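PDB 6WCD: DNA-(apurinic or apyrimidinic site) endonuclease 2 from Xenopus laevis, which acts in base excision repair, cleaving the DNA backbone weakly at abasic sites and removing nucleotides from 3' ends with its metal-dependent catalytic domain. Local coordinates for residues Ile29-Glu34 and Val138-Tyr142; Gly51-Phe56 and Val68-Ser74; Arg271-Ile275 and His300-Ala305. One frame throughout, in Å; residues are numbered along the deposited sequence. Where two conformers were deposited one is given.

In the fold
From the N terminus, the chain runs through strand 29-33 and then the hairpin of strands 53-57 and 68-72, where interaction 2 closes a short loop of 11 residues. Strand 68-72 returns beside 29-33, with Ile30 O 2.8 Å from Phe71 N. Much later, strand 133-142 arrives in the other sheet and packs on 29-33, so interaction 1 closes a long loop with interaction 2 nested inside it. Interaction 3 follows in series, again joining the two sheets, now through strands 269-278 and 303-307. Interactions 1 and 3 thus pin the layers of the DNase I-like sandwich together near the catalytic residues, whereas interaction 2 adds the hairpin at one edge of the six-stranded sheet.

Interaction 1 of 3, residues Ile29-Glu34 and Val138-Tyr142; sequences IICLQE and VINVY. With MG (magnesium ion), chain B.
Strands 29-33 and 138-142 run nearly parallel in two facing sheets, their axes 7.0 Å apart at closest approach and crossing at -21°, too far apart for backbone pairing. Cys31 lies opposite Asn140 (CA-CA 6.2 Å) and Gln33 opposite Tyr142 (CA-CA 5.6 Å). Residues 138-142 are extended throughout; 29-33 is extended up to Glu34, whose phi/psi of 53/62 leaves the strand region. Ile29, Cys31 and Gln33 point toward Val138, Asn140 and Tyr142, which point back. The Ile29/Val138 end is apolar: Ile29 CD1 lies 4.4 Å from Val138 CG2, and Cys31 SG (chi1 m) 3.9 Å from Val138 CG1. Midway, Asn140 (chi1 t) spans the gap. Its OD1 accepts a hydrogen bond from Gln33 NE2 at 2.9 Å, for which Gln33 folds with chi1 m and chi2 p, and its ND2 gives a weak one to Leu32 O at 3.4 Å. Thr70 of the neighbouring strand also bonds Asn140 ND2. At the Glu34/Tyr142 end, Tyr142 (chi1 t) lays one ring face against Glu34 CB, 4.0 Å from the centroid, a CH-pi contact. Glu34, with chi1 and chi2 both t, reaches magnesium through OE1 at 2.0 Å; Asn9 and four waters complete the site. One of these waters is 2.6 Å from Glu34 OE2. The contact passes from an apolar end to the metal site, so that Tyr142, an active-site residue by similarity, is hydrogen-bonded through OH to a magnesium-bound water at 3.0 Å.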
# COMPACT_ATOMS: atom_id res chain seq x y z
N ILE A 29 -9.57 4.94 -5.59
CA ILE A 29 -8.16 4.56 -5.59
C ILE A 29 -8.10 3.12 -5.09
O ILE A 29 -8.61 2.84 -3.99
CB ILE A 29 -7.33 5.48 -4.71
CG1 ILE A 29 -7.42 6.95 -5.17
CG2 ILE A 29 -5.84 5.03 -4.69
CD1 ILE A 29 -6.74 7.95 -4.25
N ILE A 30 -7.49 2.24 -5.87
CA ILE A 30 -7.34 0.84 -5.48
C ILE A 30 -5.87 0.51 -5.51
O ILE A 30 -5.22 0.58 -6.57
CB ILE A 30 -8.15 -0.10 -6.39
CG1 ILE A 30 -9.62 0.26 -6.28
CG2 ILE A 30 -7.85 -1.58 -6.04
CD1 ILE A 30 -10.44 -0.28 -7.38
N CYS A 31 -5.35 0.09 -4.37
CA CYS A 31 -3.95 -0.21 -4.17
C CYS A 31 -3.79 -1.72 -4.01
O CYS A 31 -4.33 -2.31 -3.05
CB CYS A 31 -3.41 0.52 -2.97
SG CYS A 31 -3.43 2.33 -3.17
N LEU A 32 -3.08 -2.32 -4.91
CA LEU A 32 -2.80 -3.76 -4.91
C LEU A 32 -1.37 -4.01 -4.52
O LEU A 32 -0.44 -3.32 -4.98
CB LEU A 32 -3.06 -4.38 -6.27
CG LEU A 32 -4.47 -4.16 -6.83
CD1 LEU A 32 -4.64 -4.85 -8.17
CD2 LEU A 32 -5.54 -4.60 -5.89
N GLN A 33 -1.18 -5.03 -3.69
CA GLN A 33 0.15 -5.53 -3.38
C GLN A 33 0.35 -6.96 -3.86
O GLN A 33 -0.57 -7.75 -3.98
CB GLN A 33 0.44 -5.45 -1.87
CG GLN A 33 0.24 -4.06 -1.33
CD GLN A 33 -1.17 -3.80 -0.89
OE1 GLN A 33 -1.84 -4.68 -0.35
NE2 GLN A 33 -1.61 -2.59 -1.08
N GLU A 34 1.62 -7.27 -4.12
CA GLU A 34 2.06 -8.54 -4.70
C GLU A 34 1.26 -8.78 -5.99
O GLU A 34 0.56 -9.78 -6.18
CB GLU A 34 1.95 -9.72 -3.71
CG GLU A 34 2.86 -10.83 -4.19
CD GLU A 34 2.76 -12.11 -3.43
OE1 GLU A 34 1.75 -12.36 -2.74
OE2 GLU A 34 3.76 -12.90 -3.55
N VAL A 138 -0.54 9.02 -1.11
CA VAL A 138 -0.85 7.63 -0.86
C VAL A 138 0.40 6.79 -1.10
O VAL A 138 0.96 6.80 -2.21
CB VAL A 138 -2.00 7.19 -1.77
CG1 VAL A 138 -2.27 5.74 -1.62
CG2 VAL A 138 -3.24 8.00 -1.51
N ILE A 139 0.87 6.11 -0.05
CA ILE A 139 2.05 5.28 -0.11
C ILE A 139 1.59 3.84 -0.01
O ILE A 139 1.15 3.42 1.05
CB ILE A 139 2.98 5.61 1.05
CG1 ILE A 139 3.26 7.11 1.09
CG2 ILE A 139 4.28 4.83 0.92
CD1 ILE A 139 4.24 7.55 2.21
N ASN A 140 1.72 3.11 -1.11
CA ASN A 140 1.21 1.74 -1.27
C ASN A 140 2.42 0.81 -1.12
O ASN A 140 3.34 0.85 -1.94
CB ASN A 140 0.57 1.63 -2.65
CG ASN A 140 0.18 0.24 -3.04
OD1 ASN A 140 0.26 -0.67 -2.21
ND2 ASN A 140 -0.23 0.05 -4.29
N VAL A 141 2.44 -0.02 -0.06
CA VAL A 141 3.63 -0.82 0.29
C VAL A 141 3.34 -2.29 0.43
O VAL A 141 2.27 -2.70 0.92
CB VAL A 141 4.33 -0.32 1.56
CG1 VAL A 141 4.83 1.07 1.39
CG2 VAL A 141 3.40 -0.35 2.79
N TYR A 142 4.29 -3.13 0.00
CA TYR A 142 4.32 -4.57 0.22
C TYR A 142 5.58 -4.86 1.00
O TYR A 142 6.64 -4.99 0.40
CB TYR A 142 4.25 -5.34 -1.10
CG TYR A 142 4.33 -6.85 -1.01
CD1 TYR A 142 3.63 -7.55 -0.05
CD2 TYR A 142 5.13 -7.58 -1.87
CE1 TYR A 142 3.71 -8.95 0.06
CE2 TYR A 142 5.22 -8.95 -1.78
CZ TYR A 142 4.51 -9.64 -0.82
OH TYR A 142 4.61 -11.02 -0.73
MG MG B . 1.31 -13.93 -1.53
O HOH W 1 6.67 -12.26 -1.89
O HOH W 2 3.00 -14.99 -2.28
O HOH W 3 2.51 -13.00 -0.10
O HOH W 4 -0.34 -12.93 -0.76
O HOH W 5 0.93 -15.48 -0.21

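Interaction 2 of 3, residues Gly51-Phe56 and Val68-Ser74; sequences GYNSYF and VATFCKS
Two strands, 53-56 and 68-72, pair antiparallel, their axes 4.6 Å apart and their directions at 164°. Asn53 with Cys72 and Tyr55 with Thr70 are hydrogen-bonded pairs: Asn53 N to Cys72 O is 2.8 Å, Cys72 N to Asn53 O 2.9 Å, Tyr55 N to Thr70 O 2.9 Å and Thr70 N to Tyr55 O 2.8 Å. Ser54-Phe71 and Phe56-Ala69 are the non-hydrogen-bonded pairs, with CA atoms 4.3 and 4.2 Å apart.

On the face carrying Ser54, Phe56, Ala69 and Phe71, small residues make room for rings. Ala69 CB sits over the Phe56 ring, 3.4 Å from its centroid and 8° off the normal. Ser54 CB covers the Phe71 ring, 3.8 Å from its centroid, while Tyr52 CB meets that ring's edge, 4.0 Å from CD2. Phe56 CE1 closes on Phe71 CZ at 3.8 Å, the two rings oblique to each other. Phe56, Phe71 and Tyr52 all have chi1 m; Leu18 and Leu22 of helix 18-25 cover Phe71.

The other face holds Asn53, Tyr55, Thr70 and Cys72. Tyr55 (chi1 m) leans back along its own strand so that OH donates to Asn53 OD1 at 2.7 Å, and Cys72 SG nestles 4.2 Å from Tyr55 CE2. Strand 119-127 packs on Thr70 and Cys72.

At the open end a water bridges Gly51 O (2.7 Å) and Ser74 N (2.9 Å). The arrangement is a beta hairpin at one edge of the six-stranded sheet in the DNase I-like sandwich, with 53-57 outermost and 68-72 joined to 29-33.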
# COMPACT_ATOMS: atom_id res chain seq x y z
N GLY A 51 -11.12 2.55 -17.76
CA GLY A 51 -11.67 3.28 -16.65
C GLY A 51 -10.69 3.66 -15.55
O GLY A 51 -11.08 4.33 -14.58
N TYR A 52 -9.43 3.25 -15.65
CA TYR A 52 -8.46 3.56 -14.63
C TYR A 52 -7.17 4.02 -15.27
O TYR A 52 -6.85 3.65 -16.42
CB TYR A 52 -8.09 2.35 -13.77
CG TYR A 52 -9.29 1.75 -13.04
CD1 TYR A 52 -10.11 0.85 -13.70
CD2 TYR A 52 -9.63 2.14 -11.75
CE1 TYR A 52 -11.24 0.30 -13.07
CE2 TYR A 52 -10.79 1.60 -11.11
CZ TYR A 52 -11.56 0.70 -11.80
OH TYR A 52 -12.70 0.23 -11.14
N ASN A 53 -6.41 4.84 -14.54
CA ASN A 53 -5.03 5.13 -14.86
C ASN A 53 -4.20 4.55 -13.73
O ASN A 53 -4.54 4.71 -12.55
CB ASN A 53 -4.75 6.62 -15.09
CG ASN A 53 -5.24 7.56 -14.00
OD1 ASN A 53 -4.43 8.07 -13.19
ND2 ASN A 53 -6.52 7.84 -13.98
N SER A 54 -3.15 3.81 -14.08
CA SER A 54 -2.44 3.02 -13.08
C SER A 54 -0.96 3.29 -13.04
O SER A 54 -0.36 3.71 -14.02
CB SER A 54 -2.68 1.54 -13.29
OG SER A 54 -2.06 1.07 -14.51
N TYR A 55 -0.39 2.96 -11.88
CA TYR A 55 1.00 3.28 -11.49
C TYR A 55 1.56 2.06 -10.79
O TYR A 55 1.11 1.69 -9.72
CB TYR A 55 1.03 4.52 -10.58
CG TYR A 55 0.27 5.66 -11.23
CD1 TYR A 55 0.92 6.54 -12.10
CD2 TYR A 55 -1.12 5.76 -11.10
CE1 TYR A 55 0.23 7.49 -12.83
CE2 TYR A 55 -1.83 6.69 -11.82
CZ TYR A 55 -1.14 7.56 -12.69
OH TYR A 55 -1.81 8.49 -13.45
N PHE A 56 2.55 1.44 -11.41
CA PHE A 56 3.14 0.19 -10.93
C PHE A 56 4.55 0.44 -10.47
O PHE A 56 5.28 1.25 -11.06
CB PHE A 56 3.20 -0.89 -12.03
CG PHE A 56 1.93 -1.66 -12.24
CD1 PHE A 56 0.78 -1.08 -12.64
CD2 PHE A 56 1.95 -3.02 -12.05
CE1 PHE A 56 -0.40 -1.83 -12.81
CE2 PHE A 56 0.82 -3.77 -12.22
CZ PHE A 56 -0.36 -3.18 -12.65
N VAL A 68 3.78 -3.81 -6.74
CA VAL A 68 2.65 -3.05 -6.21
C VAL A 68 2.11 -2.18 -7.33
O VAL A 68 2.80 -1.83 -8.29
CB VAL A 68 3.00 -2.16 -5.01
CG1 VAL A 68 3.39 -3.02 -3.80
CG2 VAL A 68 4.06 -1.15 -5.34
N ALA A 69 0.80 -1.87 -7.24
CA ALA A 69 0.14 -1.06 -8.26
C ALA A 69 -0.94 -0.25 -7.59
O ALA A 69 -1.68 -0.73 -6.75
CB ALA A 69 -0.49 -1.91 -9.36
N THR A 70 -1.08 1.01 -8.03
CA THR A 70 -2.19 1.87 -7.64
C THR A 70 -2.99 2.23 -8.87
O THR A 70 -2.43 2.73 -9.87
CB THR A 70 -1.66 3.11 -6.94
OG1 THR A 70 -1.04 2.69 -5.73
CG2 THR A 70 -2.76 4.10 -6.63
N PHE A 71 -4.28 1.91 -8.82
CA PHE A 71 -5.23 2.17 -9.88
C PHE A 71 -6.12 3.33 -9.44
O PHE A 71 -6.73 3.28 -8.38
CB PHE A 71 -6.10 0.94 -10.17
CG PHE A 71 -5.39 -0.15 -10.86
CD1 PHE A 71 -4.65 -1.08 -10.16
CD2 PHE A 71 -5.49 -0.25 -12.22
CE1 PHE A 71 -3.96 -2.15 -10.91
CE2 PHE A 71 -4.85 -1.24 -12.93
CZ PHE A 71 -4.11 -2.17 -12.26
N CYS A 72 -6.24 4.33 -10.29
CA CYS A 72 -7.03 5.52 -10.02
C CYS A 72 -8.14 5.68 -11.05
O CYS A 72 -7.92 5.52 -12.24
CB CYS A 72 -6.12 6.76 -10.07
SG CYS A 72 -4.80 6.71 -8.92
N LYS A 73 -9.37 6.02 -10.59
CA LYS A 73 -10.38 6.46 -11.51
C LYS A 73 -10.04 7.86 -12.05
O LYS A 73 -9.14 8.53 -11.56
CB LYS A 73 -11.75 6.45 -10.83
CG LYS A 73 -12.23 5.06 -10.48
CD LYS A 73 -13.68 5.01 -10.03
CE LYS A 73 -14.16 3.56 -9.96
NZ LYS A 73 -15.48 3.45 -9.25
N SER A 74 -10.75 8.28 -13.10
CA SER A 74 -10.54 9.61 -13.66
C SER A 74 -10.68 10.70 -12.62
O SER A 74 -10.00 11.73 -12.71
CB SER A 74 -11.53 9.85 -14.82
OG SER A 74 -12.87 9.85 -14.38
O HOH W 6 -12.68 6.52 -14.44

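Interaction 3 of 3, residues Arg271-Ile275 and His300-Ala305; sequences RIDYI and HCPVKA
Ile275, Val303 and Asp273 lose the most surface here, about 70 Å² each, and they define how strands 273-275 and 303-305 face each other. The strands run almost parallel, at 6°, with axes 7.3 Å apart, as members of different sheets: Asp273 is level with Val303 (CA-CA 7.0 Å) and Ile275 with Ala305 (CA-CA 7.3 Å). All four CA-to-CB bonds point into the space between.

Val303 (chi1 m) fits between the two residues opposite. Its CG1 lies 3.8 Å from Asp273 O and 4.2 Å from Asp273 CB, and its CG2 lies 3.8 Å from Ile275 CG1. Ile275, with chi1 m and chi2 t, extends its CD1 across the gap to 3.6 Å from Ala305 N and 3.8 Å from Ala305 CB, where the small alanine leaves space. Phe286 and Ile291 of strand 286-291 flank this apolar end.

Asp273 (chi1 m) turns its carboxylate the other way along the strand, toward the extended segment that precedes strand 303-307. His300 (chi1 m) donates from ND1 to Asp273 OD2 at 2.7 Å, nearly linear at 169°, with the oxygen near the ring plane. Asp273 OD2 also takes part in a hydrogen bond with Thr255 OG1. Ile272 CD1 approaches His300 CE1 at 3.6 Å, and Asp183 touches both Asp273 and His300.

The hydrogen bond probably helps to orient the imidazole, with ND1 facing the carboxylate and NE2 turned from it. This is the His-Asp pair of AP/ExoA nucleases, in which His300 is predicted to be a proton acceptor and Asp273 is important for catalysis by similarity, set where the two sheets of the sandwich meet the active site.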
# COMPACT_ATOMS: atom_id res chain seq x y z
N ARG A 271 -4.42 -10.03 11.21
CA ARG A 271 -4.65 -8.74 10.54
C ARG A 271 -3.28 -8.08 10.28
O ARG A 271 -2.61 -7.65 11.23
CB ARG A 271 -5.54 -7.81 11.35
CG ARG A 271 -5.93 -6.53 10.52
CD ARG A 271 -6.91 -5.62 11.25
NE ARG A 271 -6.28 -5.04 12.42
CZ ARG A 271 -5.81 -3.81 12.50
NH1 ARG A 271 -5.92 -2.96 11.50
NH2 ARG A 271 -5.19 -3.44 13.61
N ILE A 272 -2.86 -8.04 9.01
CA ILE A 272 -1.55 -7.51 8.63
C ILE A 272 -1.68 -6.49 7.50
O ILE A 272 -0.64 -5.99 7.00
CB ILE A 272 -0.54 -8.62 8.27
CG1 ILE A 272 -1.08 -9.51 7.13
CG2 ILE A 272 -0.13 -9.39 9.53
CD1 ILE A 272 -0.02 -10.44 6.58
N ASP A 273 -2.89 -6.17 7.09
CA ASP A 273 -3.18 -5.17 6.07
C ASP A 273 -3.86 -3.97 6.73
O ASP A 273 -4.85 -4.11 7.47
CB ASP A 273 -4.07 -5.82 5.04
CG ASP A 273 -3.37 -7.00 4.36
OD1 ASP A 273 -2.45 -6.74 3.50
OD2 ASP A 273 -3.65 -8.18 4.67
N TYR A 274 -3.34 -2.80 6.44
CA TYR A 274 -3.67 -1.58 7.12
C TYR A 274 -3.95 -0.45 6.17
O TYR A 274 -3.44 -0.39 5.05
CB TYR A 274 -2.51 -1.12 8.02
CG TYR A 274 -2.07 -2.06 9.09
CD1 TYR A 274 -2.43 -1.84 10.39
CD2 TYR A 274 -1.20 -3.09 8.84
CE1 TYR A 274 -1.98 -2.63 11.42
CE2 TYR A 274 -0.78 -3.91 9.85
CZ TYR A 274 -1.14 -3.67 11.13
OH TYR A 274 -0.69 -4.43 12.19
N ILE A 275 -4.76 0.51 6.67
CA ILE A 275 -4.87 1.85 6.09
C ILE A 275 -4.49 2.81 7.20
O ILE A 275 -5.26 3.05 8.14
CB ILE A 275 -6.26 2.15 5.49
CG1 ILE A 275 -6.53 1.14 4.39
CG2 ILE A 275 -6.30 3.59 5.02
CD1 ILE A 275 -7.95 1.20 3.82
N HIS A 300 -5.31 -13.08 1.07
CA HIS A 300 -5.71 -11.96 1.89
C HIS A 300 -7.07 -11.48 1.40
O HIS A 300 -7.42 -11.69 0.22
CB HIS A 300 -4.76 -10.75 1.78
CG HIS A 300 -3.35 -11.02 2.20
ND1 HIS A 300 -2.72 -10.21 3.11
CD2 HIS A 300 -2.42 -11.88 1.74
CE1 HIS A 300 -1.46 -10.60 3.25
NE2 HIS A 300 -1.25 -11.62 2.44
N CYS A 301 -7.77 -10.76 2.25
CA CYS A 301 -8.92 -9.99 1.78
C CYS A 301 -8.60 -8.50 1.81
O CYS A 301 -7.66 -8.07 2.45
CB CYS A 301 -10.17 -10.27 2.61
SG CYS A 301 -10.15 -9.66 4.28
N PRO A 302 -9.37 -7.69 1.09
CA PRO A 302 -9.11 -6.25 1.09
C PRO A 302 -9.50 -5.56 2.39
O PRO A 302 -10.29 -6.07 3.20
CB PRO A 302 -10.02 -5.72 -0.03
CG PRO A 302 -10.42 -6.93 -0.80
CD PRO A 302 -10.46 -8.06 0.21
N VAL A 303 -8.97 -4.36 2.53
CA VAL A 303 -9.42 -3.37 3.51
C VAL A 303 -9.82 -2.10 2.75
O VAL A 303 -9.36 -1.84 1.65
CB VAL A 303 -8.36 -3.08 4.57
CG1 VAL A 303 -8.04 -4.36 5.34
CG2 VAL A 303 -7.05 -2.59 3.95
N LYS A 304 -10.77 -1.36 3.32
CA LYS A 304 -11.37 -0.23 2.60
C LYS A 304 -11.63 0.91 3.56
O LYS A 304 -12.14 0.71 4.66
CB LYS A 304 -12.66 -0.68 1.90
CG LYS A 304 -13.33 0.38 1.05
CD LYS A 304 -14.44 -0.26 0.19
CE LYS A 304 -15.07 0.76 -0.67
NZ LYS A 304 -16.08 0.02 -1.52
N ALA A 305 -11.32 2.13 3.12
CA ALA A 305 -11.65 3.32 3.87
C ALA A 305 -12.59 4.22 3.08
O ALA A 305 -12.54 4.27 1.84
CB ALA A 305 -10.43 4.10 4.25